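Local coordinates for fructuronate-tagaturonate epimerase UxaE from Cohnella laeviribosi in complex with 1 glycerol (Cohnella laeviribosi, PDB 6IL9), which catalyses the interconversion of fructuronate and tagaturonate, using a TIM-barrel scaffold that carries a zinc ion, at residues V43-G48 against D60-C65; G48-E53 against N76-F81; Q109-R114 against E149-G154; Y387-Q392 against S455-E460. All blocks are in the same frame, centred on the assembly; numbering follows the deposited sequence.

Interaction 1. Residues V43-G48 against D60-C65; sequences VAEGSG and DGVKLC
V43-E45 and V62-C65 run antiparallel at 157°, 4.7 Å apart between the axes of the short strands, with A44 and K63 as the hydrogen-bonded pair and V43 and L64 as a non-hydrogen-bonded one. A44 N donates to K63 O at 2.9 Å, and K63 N returns the bond to A44 O at the same length. On one face of this five-stranded antiparallel sheet, V43 does the packing with both methyls. Its CG1, anti to the backbone N (chi1 180°), presses diagonally on V62 CG1 at 3.5 Å, tighter than usual for two carbons, while CG2 reaches L64 CD1 at 3.9 Å. Helix 2-12 lies on this patch, with L11 against V43 and I7 against L64. Farther along, the extended E45 passes V62 so that OE1 sits 3.5 Å from V62 CG2. A44 and K63 occupy the other face, where K63, its chain bent at chi3, leads away from A44, and NZ bonds to the carbonyls of Y51 and L54. Each bonded carbonyl also takes a CA-H contact, V43 CA to K63 O at 3.3 Å and V62 CA to A44 O at 3.4 Å. The joint is thus apolar at its V43-L64 end and grows polar toward E45.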
loop_
_atom_site.group_PDB
_atom_site.type_symbol
_atom_site.label_atom_id
_atom_site.label_comp_id
_atom_site.label_asym_id
_atom_site.label_seq_id
_atom_site.Cartn_x
_atom_site.Cartn_y
_atom_site.Cartn_z
ATOM N N VAL A 43 21.925 -5.960 -18.361
ATOM C CA VAL A 43 22.961 -6.215 -19.363
ATOM C C VAL A 43 22.523 -5.545 -20.653
ATOM O O VAL A 43 21.479 -5.900 -21.216
ATOM C CB VAL A 43 23.198 -7.718 -19.590
ATOM C CG1 VAL A 43 24.276 -7.933 -20.641
ATOM C CG2 VAL A 43 23.571 -8.415 -18.291
ATOM N N ALA A 44 23.325 -4.597 -21.133
ATOM C CA ALA A 44 23.038 -3.866 -22.358
ATOM C C ALA A 44 24.050 -4.234 -23.439
ATOM O O ALA A 44 25.214 -4.526 -23.147
ATOM C CB ALA A 44 23.061 -2.358 -22.104
ATOM N N GLU A 45 23.595 -4.236 -24.690
ATOM C CA GLU A 45 24.464 -4.545 -25.818
ATOM C C GLU A 45 23.869 -3.941 -27.082
ATOM O O GLU A 45 22.651 -3.938 -27.261
ATOM C CB GLU A 45 24.647 -6.058 -25.981
ATOM C CG GLU A 45 25.696 -6.458 -27.011
ATOM C CD GLU A 45 25.932 -7.955 -27.039
ATOM O OE1 GLU A 45 27.038 -8.377 -27.445
ATOM O OE2 GLU A 45 25.012 -8.709 -26.647
ATOM N N GLY A 46 24.736 -3.440 -27.959
ATOM C CA GLY A 46 24.284 -2.761 -29.160
ATOM C C GLY A 46 24.396 -1.256 -29.032
ATOM O O GLY A 46 23.876 -0.670 -28.079
ATOM N N SER A 47 25.076 -0.616 -29.979
ATOM C CA SER A 47 25.316 0.816 -29.881
ATOM C C SER A 47 24.002 1.588 -29.926
ATOM O O SER A 47 23.073 1.224 -30.651
ATOM C CB SER A 47 26.236 1.276 -31.014
ATOM O OG SER A 47 26.507 2.661 -30.906
ATOM N N GLY A 48 23.926 2.652 -29.141
ATOM C CA GLY A 48 22.724 3.462 -29.100
ATOM C C GLY A 48 22.704 4.344 -27.877
ATOM O O GLY A 48 23.506 4.195 -26.956
ATOM N N ASP A 60 33.737 -6.914 -23.640
ATOM C CA ASP A 60 33.242 -7.197 -25.004
ATOM C C ASP A 60 32.577 -5.898 -25.469
ATOM O O ASP A 60 33.131 -4.810 -25.245
ATOM C CB ASP A 60 32.336 -8.425 -25.053
ATOM C CG ASP A 60 32.992 -9.668 -24.485
ATOM O OD1 ASP A 60 33.519 -9.608 -23.354
ATOM O OD2 ASP A 60 32.971 -10.713 -25.170
ATOM N N GLY A 61 31.413 -5.965 -26.106
ATOM C CA GLY A 61 30.611 -4.778 -26.328
ATOM C C GLY A 61 29.387 -4.815 -25.436
ATOM O O GLY A 61 28.280 -4.467 -25.860
ATOM N N VAL A 62 29.585 -5.242 -24.190
ATOM C CA VAL A 62 28.506 -5.545 -23.258
ATOM C C VAL A 62 28.702 -4.704 -22.003
ATOM O O VAL A 62 29.818 -4.610 -21.482
ATOM C CB VAL A 62 28.474 -7.046 -22.912
ATOM C CG1 VAL A 62 27.505 -7.312 -21.794
ATOM C CG2 VAL A 62 28.119 -7.868 -24.139
ATOM N N LYS A 63 27.619 -4.096 -21.519
ATOM C CA LYS A 63 27.652 -3.261 -20.327
ATOM C C LYS A 63 26.831 -3.925 -19.231
ATOM O O LYS A 63 25.658 -4.245 -19.442
ATOM C CB LYS A 63 27.117 -1.854 -20.620
ATOM C CG LYS A 63 27.320 -0.884 -19.481
ATOM C CD LYS A 63 26.759 0.504 -19.793
ATOM C CE LYS A 63 27.648 1.245 -20.788
ATOM N NZ LYS A 63 27.349 2.702 -20.823
ATOM N N LEU A 64 27.460 -4.142 -18.074
ATOM C CA LEU A 64 26.822 -4.727 -16.900
ATOM C C LEU A 64 26.490 -3.617 -15.911
ATOM O O LEU A 64 27.389 -2.913 -15.440
ATOM C CB LEU A 64 27.745 -5.754 -16.251
ATOM C CG LEU A 64 27.196 -6.478 -15.024
ATOM C CD1 LEU A 64 26.117 -7.443 -15.477
ATOM C CD2 LEU A 64 28.316 -7.213 -14.298
ATOM N N CYS A 65 25.207 -3.479 -15.569
ATOM C CA CYS A 65 24.723 -2.324 -14.825
ATOM C C CYS A 65 23.992 -2.754 -13.566
ATOM O O CYS A 65 23.180 -3.684 -13.593
ATOM C CB CYS A 65 23.761 -1.467 -15.663
ATOM S SG CYS A 65 24.313 -1.148 -17.346
#

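Interaction 2. Residues G48-E53 against N76-F81; sequences GKLYDE and NRHFPF
E53 OE1 takes a His-carboxylate hydrogen bond from H78 and a salt bridge from R77, tying the short helix 49-53 to the C-terminal end of helix 69-78. The H78 bond is nearly straight: NE2 donates its N-H to E53 OE1 at 2.6 Å and 177°, with the oxygen in the ring plane. R77 comes side-on, NH1 at 2.8 Å and NE at 3.0 Å from E53 OE1, both nitrogens gripping that one atom. The donors lie well out of the carboxylate plane, H78 NE2 on one side and the R77 nitrogens on the other. H78 ND1 is held by S26 OG of strand 17-26, fixing the imidazole at both nitrogens. The cluster of donors probably stabilises the negative charge of E53.

The apolar part belongs to L50. Its CB lies over one face of the H78 ring in a CH-pi contact, 4.1 Å from the centroid. CG is anti to the backbone N (chi1 174°), and chi2 then parts the branches: CD1 stays by the imidazole, and CD2 meets F79 CE2 at 3.7 Å. F79 in turn sits edge-to-face with F147.

A water donates to E53 OE2 at 2.7 Å and weakly accepts from R77 NE at 3.2 Å.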
loop_
_atom_site.group_PDB
_atom_site.type_symbol
_atom_site.label_atom_id
_atom_site.label_comp_id
_atom_site.label_asym_id
_atom_site.label_seq_id
_atom_site.Cartn_x
_atom_site.Cartn_y
_atom_site.Cartn_z
ATOM N N GLY A 48 23.926 2.652 -29.141
ATOM C CA GLY A 48 22.724 3.462 -29.100
ATOM C C GLY A 48 22.704 4.344 -27.877
ATOM O O GLY A 48 23.506 4.195 -26.956
ATOM N N LYS A 49 21.754 5.288 -27.884
ATOM C CA LYS A 49 21.653 6.229 -26.774
ATOM C C LYS A 49 21.307 5.521 -25.474
ATOM O O LYS A 49 21.728 5.963 -24.401
ATOM C CB LYS A 49 20.613 7.311 -27.071
ATOM C CG LYS A 49 21.081 8.380 -28.058
ATOM C CD LYS A 49 20.073 9.520 -28.173
ATOM C CE LYS A 49 18.692 9.007 -28.554
ATOM N NZ LYS A 49 18.729 8.084 -29.728
ATOM N N LEU A 50 20.539 4.433 -25.544
ATOM C CA LEU A 50 20.254 3.669 -24.334
ATOM C C LEU A 50 21.536 3.071 -23.765
ATOM O O LEU A 50 21.809 3.191 -22.567
ATOM C CB LEU A 50 19.218 2.583 -24.626
ATOM C CG LEU A 50 18.932 1.600 -23.487
ATOM C CD1 LEU A 50 18.579 2.343 -22.203
ATOM C CD2 LEU A 50 17.823 0.627 -23.877
ATOM N N TYR A 51 22.349 2.439 -24.622
ATOM C CA TYR A 51 23.627 1.893 -24.166
ATOM C C TYR A 51 24.505 2.975 -23.547
ATOM O O TYR A 51 25.159 2.748 -22.521
ATOM C CB TYR A 51 24.357 1.214 -25.330
ATOM C CG TYR A 51 25.650 0.507 -24.945
ATOM C CD1 TYR A 51 26.845 1.214 -24.789
ATOM C CD2 TYR A 51 25.676 -0.870 -24.744
ATOM C CE1 TYR A 51 28.023 0.570 -24.439
ATOM C CE2 TYR A 51 26.852 -1.521 -24.398
ATOM C CZ TYR A 51 28.020 -0.796 -24.246
ATOM O OH TYR A 51 29.183 -1.446 -23.900
ATOM N N ASP A 52 24.533 4.162 -24.159
ATOM C CA ASP A 52 25.442 5.209 -23.699
ATOM C C ASP A 52 25.005 5.775 -22.358
ATOM O O ASP A 52 25.848 6.141 -21.529
ATOM C CB ASP A 52 25.525 6.325 -24.741
ATOM C CG ASP A 52 26.013 5.831 -26.086
ATOM O OD1 ASP A 52 26.807 4.870 -26.120
ATOM O OD2 ASP A 52 25.606 6.411 -27.113
ATOM N N GLU A 53 23.691 5.859 -22.128
ATOM C CA GLU A 53 23.178 6.531 -20.940
ATOM C C GLU A 53 23.195 5.632 -19.710
ATOM O O GLU A 53 23.344 6.127 -18.588
ATOM C CB GLU A 53 21.762 7.048 -21.211
ATOM C CG GLU A 53 21.733 8.220 -22.192
ATOM C CD GLU A 53 20.372 8.446 -22.828
ATOM O OE1 GLU A 53 19.359 7.949 -22.288
ATOM O OE2 GLU A 53 20.321 9.122 -23.882
ATOM N N ASN A 76 13.246 4.732 -17.550
ATOM C CA ASN A 76 12.016 5.513 -17.647
ATOM C C ASN A 76 11.962 6.300 -18.950
ATOM O O ASN A 76 10.899 6.418 -19.571
ATOM C CB ASN A 76 11.905 6.481 -16.469
ATOM C CG ASN A 76 11.409 5.828 -15.181
ATOM O OD1 ASN A 76 11.453 6.461 -14.130
ATOM N ND2 ASN A 76 10.942 4.582 -15.252
ATOM N N ARG A 77 13.102 6.858 -19.375
ATOM C CA ARG A 77 13.112 7.682 -20.580
ATOM C C ARG A 77 12.874 6.855 -21.836
ATOM O O ARG A 77 12.202 7.314 -22.767
ATOM C CB ARG A 77 14.431 8.446 -20.686
ATOM C CG ARG A 77 14.597 9.189 -22.020
ATOM C CD ARG A 77 15.727 10.214 -21.980
ATOM N NE ARG A 77 16.990 9.645 -21.510
ATOM C CZ ARG A 77 17.444 9.755 -20.264
ATOM N NH1 ARG A 77 18.607 9.200 -19.924
ATOM N NH2 ARG A 77 16.734 10.413 -19.355
ATOM N N HIS A 78 13.405 5.634 -21.885
ATOM C CA HIS A 78 13.330 4.821 -23.090
ATOM C C HIS A 78 12.181 3.820 -23.084
ATOM O O HIS A 78 11.827 3.300 -24.146
ATOM C CB HIS A 78 14.656 4.077 -23.299
ATOM C CG HIS A 78 15.826 4.988 -23.509
ATOM N ND1 HIS A 78 16.327 5.281 -24.760
ATOM C CD2 HIS A 78 16.586 5.682 -22.627
ATOM C CE1 HIS A 78 17.346 6.113 -24.640
ATOM N NE2 HIS A 78 17.526 6.371 -23.357
ATOM N N PHE A 79 11.592 3.538 -21.925
ATOM C CA PHE A 79 10.530 2.543 -21.807
ATOM C C PHE A 79 9.413 3.138 -20.962
ATOM O O PHE A 79 9.404 3.003 -19.729
ATOM C CB PHE A 79 11.065 1.244 -21.211
ATOM C CG PHE A 79 12.171 0.631 -22.015
ATOM C CD1 PHE A 79 11.889 -0.064 -23.178
ATOM C CD2 PHE A 79 13.496 0.767 -21.617
ATOM C CE1 PHE A 79 12.905 -0.632 -23.926
ATOM C CE2 PHE A 79 14.521 0.202 -22.365
ATOM C CZ PHE A 79 14.221 -0.498 -23.523
ATOM N N PRO A 80 8.453 3.815 -21.594
ATOM C CA PRO A 80 7.395 4.482 -20.821
ATOM C C PRO A 80 6.600 3.554 -19.910
ATOM O O PRO A 80 6.084 4.021 -18.887
ATOM C CB PRO A 80 6.514 5.101 -21.916
ATOM C CG PRO A 80 7.482 5.346 -23.052
ATOM C CD PRO A 80 8.409 4.170 -23.026
ATOM N N PHE A 81 6.480 2.261 -20.234
ATOM C CA PHE A 81 5.712 1.382 -19.353
ATOM C C PHE A 81 6.359 1.217 -17.978
ATOM O O PHE A 81 5.690 0.729 -17.059
ATOM C CB PHE A 81 5.489 0.008 -20.002
ATOM C CG PHE A 81 6.707 -0.879 -20.003
ATOM C CD1 PHE A 81 6.925 -1.792 -18.973
ATOM C CD2 PHE A 81 7.624 -0.813 -21.039
ATOM C CE1 PHE A 81 8.039 -2.610 -18.972
ATOM C CE2 PHE A 81 8.751 -1.626 -21.044
ATOM C CZ PHE A 81 8.959 -2.529 -20.014
HETATM O O HOH W 1 17.888 9.985 -24.543
#

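Interaction 3. Residues Q109-R114 against E149-G154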
loop_
_atom_site.group_PDB
_atom_site.type_symbol
_atom_site.label_atom_id
_atom_site.label_comp_id
_atom_site.label_asym_id
_atom_site.label_seq_id
_atom_site.Cartn_x
_atom_site.Cartn_y
_atom_site.Cartn_z
ATOM N N GLN A 109 3.603 -10.977 -11.270
ATOM C CA GLN A 109 3.167 -12.311 -11.681
ATOM C C GLN A 109 1.742 -12.605 -11.239
ATOM O O GLN A 109 1.013 -13.336 -11.929
ATOM C CB GLN A 109 4.111 -13.379 -11.117
ATOM C CG GLN A 109 5.514 -13.334 -11.710
ATOM C CD GLN A 109 6.530 -13.913 -10.758
ATOM O OE1 GLN A 109 6.166 -14.553 -9.772
ATOM N NE2 GLN A 109 7.807 -13.674 -11.028
ATOM N N THR A 110 1.326 -12.039 -10.103
ATOM C CA THR A 110 -0.009 -12.294 -9.576
ATOM C C THR A 110 -1.085 -11.548 -10.357
ATOM O O THR A 110 -2.150 -12.107 -10.630
ATOM C CB THR A 110 -0.067 -11.906 -8.097
ATOM O OG1 THR A 110 0.957 -12.618 -7.383
ATOM C CG2 THR A 110 -1.445 -12.260 -7.511
ATOM N N VAL A 111 -0.843 -10.289 -10.727
ATOM C CA VAL A 111 -1.878 -9.538 -11.431
ATOM C C VAL A 111 -1.858 -9.773 -12.935
ATOM O O VAL A 111 -2.830 -9.411 -13.612
ATOM C CB VAL A 111 -1.791 -8.021 -11.159
ATOM C CG1 VAL A 111 -2.007 -7.733 -9.669
ATOM C CG2 VAL A 111 -0.465 -7.432 -11.661
ATOM N N ARG A 112 -0.781 -10.339 -13.478
ATOM C CA ARG A 112 -0.736 -10.676 -14.900
ATOM C C ARG A 112 -1.932 -11.546 -15.269
ATOM O O ARG A 112 -2.220 -12.542 -14.603
ATOM C CB ARG A 112 0.584 -11.397 -15.216
ATOM C CG ARG A 112 0.718 -11.923 -16.642
ATOM C CD ARG A 112 1.901 -12.901 -16.738
ATOM N NE ARG A 112 3.175 -12.249 -16.456
ATOM C CZ ARG A 112 4.177 -12.791 -15.768
ATOM N NH1 ARG A 112 4.081 -14.018 -15.262
ATOM N NH2 ARG A 112 5.286 -12.095 -15.582
ATOM N N GLY A 113 -2.671 -11.125 -16.295
ATOM C CA GLY A 113 -3.812 -11.902 -16.737
ATOM C C GLY A 113 -5.071 -11.734 -15.914
ATOM O O GLY A 113 -6.023 -12.500 -16.105
ATOM N N ARG A 114 -5.108 -10.764 -15.007
ATOM C CA ARG A 114 -6.282 -10.472 -14.199
ATOM C C ARG A 114 -6.730 -9.038 -14.449
ATOM O O ARG A 114 -5.918 -8.161 -14.762
ATOM C CB ARG A 114 -5.978 -10.678 -12.697
ATOM C CG ARG A 114 -5.119 -11.891 -12.482
ATOM C CD ARG A 114 -5.384 -12.573 -11.192
ATOM N NE ARG A 114 -6.794 -12.796 -10.891
ATOM C CZ ARG A 114 -7.199 -13.638 -9.948
ATOM N NH1 ARG A 114 -6.291 -14.331 -9.270
ATOM N NH2 ARG A 114 -8.498 -13.780 -9.675
ATOM N N GLU A 149 9.556 -8.478 -15.598
ATOM C CA GLU A 149 8.452 -9.343 -15.977
ATOM C C GLU A 149 7.819 -8.969 -17.306
ATOM O O GLU A 149 6.854 -9.628 -17.718
ATOM C CB GLU A 149 7.376 -9.320 -14.887
ATOM C CG GLU A 149 7.846 -9.835 -13.551
ATOM C CD GLU A 149 8.159 -11.319 -13.582
ATOM O OE1 GLU A 149 7.514 -12.051 -14.368
ATOM O OE2 GLU A 149 9.055 -11.741 -12.825
ATOM N N GLY A 150 8.327 -7.942 -17.978
ATOM C CA GLY A 150 7.762 -7.528 -19.250
ATOM C C GLY A 150 6.295 -7.181 -19.146
ATOM O O GLY A 150 5.501 -7.553 -20.021
ATOM N N TYR A 151 5.912 -6.504 -18.071
ATOM C CA TYR A 151 4.518 -6.153 -17.808
ATOM C C TYR A 151 4.315 -4.719 -18.269
ATOM O O TYR A 151 4.754 -3.778 -17.605
ATOM C CB TYR A 151 4.203 -6.312 -16.329
ATOM C CG TYR A 151 2.776 -5.983 -15.945
ATOM C CD1 TYR A 151 1.783 -6.948 -16.025
ATOM C CD2 TYR A 151 2.443 -4.725 -15.453
ATOM C CE1 TYR A 151 0.476 -6.661 -15.657
ATOM C CE2 TYR A 151 1.133 -4.422 -15.076
ATOM C CZ TYR A 151 0.161 -5.403 -15.180
ATOM O OH TYR A 151 -1.134 -5.116 -14.812
ATOM N N THR A 152 3.646 -4.554 -19.412
ATOM C CA THR A 152 3.519 -3.250 -20.047
ATOM C C THR A 152 2.154 -2.615 -19.840
ATOM O O THR A 152 1.907 -1.532 -20.379
ATOM C CB THR A 152 3.800 -3.366 -21.552
ATOM O OG1 THR A 152 2.767 -4.149 -22.168
ATOM C CG2 THR A 152 5.141 -4.033 -21.792
ATOM N N GLU A 153 1.268 -3.251 -19.070
ATOM C CA GLU A 153 -0.095 -2.761 -18.899
ATOM C C GLU A 153 -0.188 -1.524 -18.016
ATOM O O GLU A 153 -1.235 -0.871 -18.015
ATOM C CB GLU A 153 -0.982 -3.861 -18.313
ATOM C CG GLU A 153 -1.423 -4.901 -19.325
ATOM C CD GLU A 153 -0.281 -5.747 -19.825
ATOM O OE1 GLU A 153 0.508 -6.236 -18.988
ATOM O OE2 GLU A 153 -0.165 -5.925 -21.060
ATOM N N GLY A 154 0.845 -1.200 -17.262
ATOM C CA GLY A 154 0.838 -0.006 -16.432
ATOM C C GLY A 154 0.730 -0.326 -14.952
ATOM O O GLY A 154 -0.002 -1.233 -14.540
HETATM O O HOH W 2 -3.025 -6.786 -14.518
HETATM O O HOH W 3 4.101 -9.762 -17.381
#
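E149 opens the contact by splitting its carboxylate between Q109 and R112. The chain bends at chi2 (-67°), which places CD; the two oxygens then meet different partners. OE2 accepts from Q109 NE2 at 2.9 Å, the donor standing above the carboxylate plane and the amide turned 74° against it. OE1 takes the salt bridge from R112 NH2 on its anti side, near the plane of both groups; the modelled 2.5 Å between R112 NH2 and E149 OE1 is so short that its exact value is doubtful. Q109 has further partners in R477 and E473 of helix 469-487. The backbone of E149 joins in through a water that donates to E149 O at 2.8 Å and accepts from R112 NE, also at 2.8 Å.

G150 ends helix 135-149 with a positive phi in a Schellman motif. The chain then leads to strand 156-162 of the TIM barrel, while helix 104-111 closes opposite in a type II turn from V111 to R114.

Y151 comes next, and its phenol crosses V111 at about a right angle. V111 CG2, in the crowded position between backbone N and carbonyl carbon, lies 4.0 Å from Y151 OH. A second water sits between that hydroxyl and V111 O. Farther on, E153 folds OE1 back over one face of the Y151 ring, near the rim, and G154 O lies at the ring edge, in its plane.

Interaction 4. Residues Y387-Q392 against S455-E460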
loop_
_atom_site.group_PDB
_atom_site.type_symbol
_atom_site.label_atom_id
_atom_site.label_comp_id
_atom_site.label_asym_id
_atom_site.label_seq_id
_atom_site.Cartn_x
_atom_site.Cartn_y
_atom_site.Cartn_z
ATOM N N TYR A 387 14.734 -17.500 11.929
ATOM C CA TYR A 387 13.369 -17.221 12.368
ATOM C C TYR A 387 13.289 -17.157 13.896
ATOM O O TYR A 387 12.689 -16.230 14.460
ATOM C CB TYR A 387 12.373 -18.259 11.827
ATOM C CG TYR A 387 11.007 -17.903 12.357
ATOM C CD1 TYR A 387 10.220 -16.959 11.700
ATOM C CD2 TYR A 387 10.547 -18.421 13.568
ATOM C CE1 TYR A 387 8.995 -16.572 12.215
ATOM C CE2 TYR A 387 9.328 -18.028 14.096
ATOM C CZ TYR A 387 8.556 -17.105 13.410
ATOM O OH TYR A 387 7.350 -16.723 13.947
ATOM N N ARG A 388 13.870 -18.145 14.580
ATOM C CA ARG A 388 13.815 -18.164 16.046
ATOM C C ARG A 388 14.415 -16.899 16.640
ATOM O O ARG A 388 13.850 -16.307 17.570
ATOM C CB ARG A 388 14.545 -19.388 16.600
ATOM C CG ARG A 388 13.920 -20.712 16.253
ATOM C CD ARG A 388 14.660 -21.885 16.938
ATOM N NE ARG A 388 14.062 -23.150 16.533
ATOM C CZ ARG A 388 13.031 -23.725 17.146
ATOM N NH1 ARG A 388 12.484 -23.168 18.224
ATOM N NH2 ARG A 388 12.545 -24.854 16.672
ATOM N N ARG A 389 15.564 -16.464 16.119
ATOM C CA ARG A 389 16.178 -15.246 16.632
ATOM C C ARG A 389 15.293 -14.029 16.389
ATOM O O ARG A 389 15.167 -13.160 17.265
ATOM C CB ARG A 389 17.555 -15.061 16.001
ATOM C CG ARG A 389 18.565 -16.111 16.468
ATOM C CD ARG A 389 19.892 -15.941 15.765
ATOM N NE ARG A 389 20.341 -14.559 15.852
ATOM C CZ ARG A 389 20.678 -13.811 14.807
ATOM N NH1 ARG A 389 20.627 -14.316 13.580
ATOM N NH2 ARG A 389 21.071 -12.560 14.995
ATOM N N MET A 390 14.681 -13.939 15.202
ATOM C CA MET A 390 13.807 -12.805 14.890
ATOM C C MET A 390 12.537 -12.831 15.738
ATOM O O MET A 390 12.090 -11.790 16.234
ATOM C CB MET A 390 13.456 -12.804 13.394
ATOM C CG MET A 390 14.657 -12.572 12.461
ATOM S SD MET A 390 14.290 -12.532 10.662
ATOM C CE MET A 390 13.314 -11.030 10.540
ATOM N N HIS A 391 11.939 -14.013 15.906
ATOM C CA HIS A 391 10.708 -14.137 16.683
ATOM C C HIS A 391 10.955 -13.757 18.140
ATOM O O HIS A 391 10.189 -12.989 18.736
ATOM C CB HIS A 391 10.187 -15.574 16.532
ATOM C CG HIS A 391 8.957 -15.908 17.331
ATOM N ND1 HIS A 391 7.808 -16.398 16.741
ATOM C CD2 HIS A 391 8.719 -15.902 18.667
ATOM C CE1 HIS A 391 6.909 -16.657 17.674
ATOM N NE2 HIS A 391 7.434 -16.359 18.852
ATOM N N GLN A 392 12.061 -14.242 18.711
ATOM C CA GLN A 392 12.372 -13.925 20.104
ATOM C C GLN A 392 12.632 -12.434 20.288
ATOM O O GLN A 392 12.195 -11.836 21.280
ATOM C CB GLN A 392 13.576 -14.749 20.569
ATOM C CG GLN A 392 13.776 -14.738 22.081
ATOM C CD GLN A 392 12.552 -15.219 22.846
ATOM O OE1 GLN A 392 12.013 -16.300 22.578
ATOM N NE2 GLN A 392 12.108 -14.418 23.814
ATOM N N SER A 455 24.376 -5.365 11.035
ATOM C CA SER A 455 22.968 -5.720 11.173
ATOM C C SER A 455 22.825 -7.004 11.978
ATOM O O SER A 455 23.632 -7.931 11.862
ATOM C CB SER A 455 22.299 -5.860 9.801
ATOM O OG SER A 455 22.589 -7.111 9.215
ATOM N N LEU A 456 21.793 -7.038 12.826
ATOM C CA LEU A 456 21.539 -8.213 13.644
ATOM C C LEU A 456 20.802 -9.287 12.852
ATOM O O LEU A 456 21.120 -10.474 12.971
ATOM C CB LEU A 456 20.754 -7.807 14.892
ATOM C CG LEU A 456 20.542 -8.837 16.005
ATOM C CD1 LEU A 456 21.860 -9.397 16.561
ATOM C CD2 LEU A 456 19.710 -8.226 17.134
ATOM N N PHE A 457 19.832 -8.891 12.024
ATOM C CA PHE A 457 19.096 -9.838 11.191
ATOM C C PHE A 457 19.046 -9.476 9.719
ATOM O O PHE A 457 18.875 -10.383 8.896
ATOM C CB PHE A 457 17.641 -9.985 11.666
ATOM C CG PHE A 457 17.494 -10.140 13.147
ATOM C CD1 PHE A 457 17.964 -11.273 13.786
ATOM C CD2 PHE A 457 16.870 -9.157 13.891
ATOM C CE1 PHE A 457 17.826 -11.421 15.150
ATOM C CE2 PHE A 457 16.730 -9.291 15.254
ATOM C CZ PHE A 457 17.206 -10.427 15.888
ATOM N N ARG A 458 19.176 -8.199 9.359
ATOM C CA ARG A 458 18.725 -7.748 8.045
ATOM C C ARG A 458 19.538 -8.367 6.913
ATOM O O ARG A 458 18.972 -8.791 5.898
ATOM C CB ARG A 458 18.776 -6.227 7.981
ATOM C CG ARG A 458 18.253 -5.668 6.676
ATOM C CD ARG A 458 18.373 -4.160 6.666
ATOM N NE ARG A 458 17.773 -3.572 5.478
ATOM C CZ ARG A 458 18.362 -3.531 4.287
ATOM N NH1 ARG A 458 19.577 -4.044 4.124
ATOM N NH2 ARG A 458 17.740 -2.970 3.259
ATOM N N ASP A 459 20.863 -8.424 7.053
ATOM C CA ASP A 459 21.683 -8.966 5.972
ATOM C C ASP A 459 21.380 -10.436 5.727
ATOM O O ASP A 459 21.212 -10.863 4.578
ATOM C CB ASP A 459 23.168 -8.772 6.284
ATOM C CG ASP A 459 23.575 -7.319 6.274
ATOM O OD1 ASP A 459 22.964 -6.539 5.512
ATOM O OD2 ASP A 459 24.500 -6.955 7.036
ATOM N N GLU A 460 21.310 -11.236 6.797
ATOM C CA GLU A 460 20.999 -12.645 6.616
ATOM C C GLU A 460 19.576 -12.838 6.107
ATOM O O GLU A 460 19.324 -13.752 5.320
ATOM C CB GLU A 460 21.207 -13.420 7.918
ATOM C CG GLU A 460 21.070 -14.911 7.719
ATOM C CD GLU A 460 21.289 -15.726 8.992
ATOM O OE1 GLU A 460 21.502 -15.131 10.073
ATOM O OE2 GLU A 460 21.234 -16.968 8.894
HETATM O O HOH W 4 20.666 -16.541 12.517
#
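R389 NH2 donates to L456 O at 2.9 Å, approaching from above the carbonyl plane. That carbonyl immediately precedes F457, the N-cap residue of helix 458-467. The other terminal nitrogen works through water: R389 NH1 donates to a water molecule, which in turn donates a hydrogen bond to E460 OE1 at 2.9 Å. The direct separation of R389 NH1 and E460 OE1 is 3.7 Å, a long salt bridge that the water spans. The carboxylate lies at the guanidinium edge, the two planes only 23° apart.

Next outward is the F457 ring. Its CE1 sits over one guanidinium face, toward the rim and 3.4 Å from R389 NH2, although the planes are tilted 45° to each other. The bend at chi3 (51°) turns NE back and leaves it alongside the same ring carbon.

M390 packs on a face of F457. Its CG stands 4.1 Å from the ring centroid in a CH-pi contact, and SD, farther out at an oblique angle, makes a Met-aromatic contact. The opposite face is covered by L456 CG from the neighbouring residue, which sandwiches the ring.

Around this core, Y393 of helix 384-402 meets F457 edge-to-face, L386 of the same helix touches both F457 and E460, helix 442-446 supplies L445 to M390 and F457, and W372 of helix 369-382 backs M390.

How the interactions relate
Interactions 1 and 2 are continuous: they share G48, their centres are 12 Å apart, and K63 NZ reaches Y51 O at 2.8 Å. Interaction 2 in turn touches interaction 3, where F81 CD1 lies 3.2 Å from Y151 O, so the sheet of interaction 1 is linked stepwise to the barrel. Interaction 4 stands apart among the later helices, its nearest atoms about 18 Å from interaction 1 and about 20 Å from interaction 3. None of the four supplies a zinc ligand; H161, D273 and H343 hold the metal. The loop of interaction 3 leads directly into strand 156-162, which carries H161.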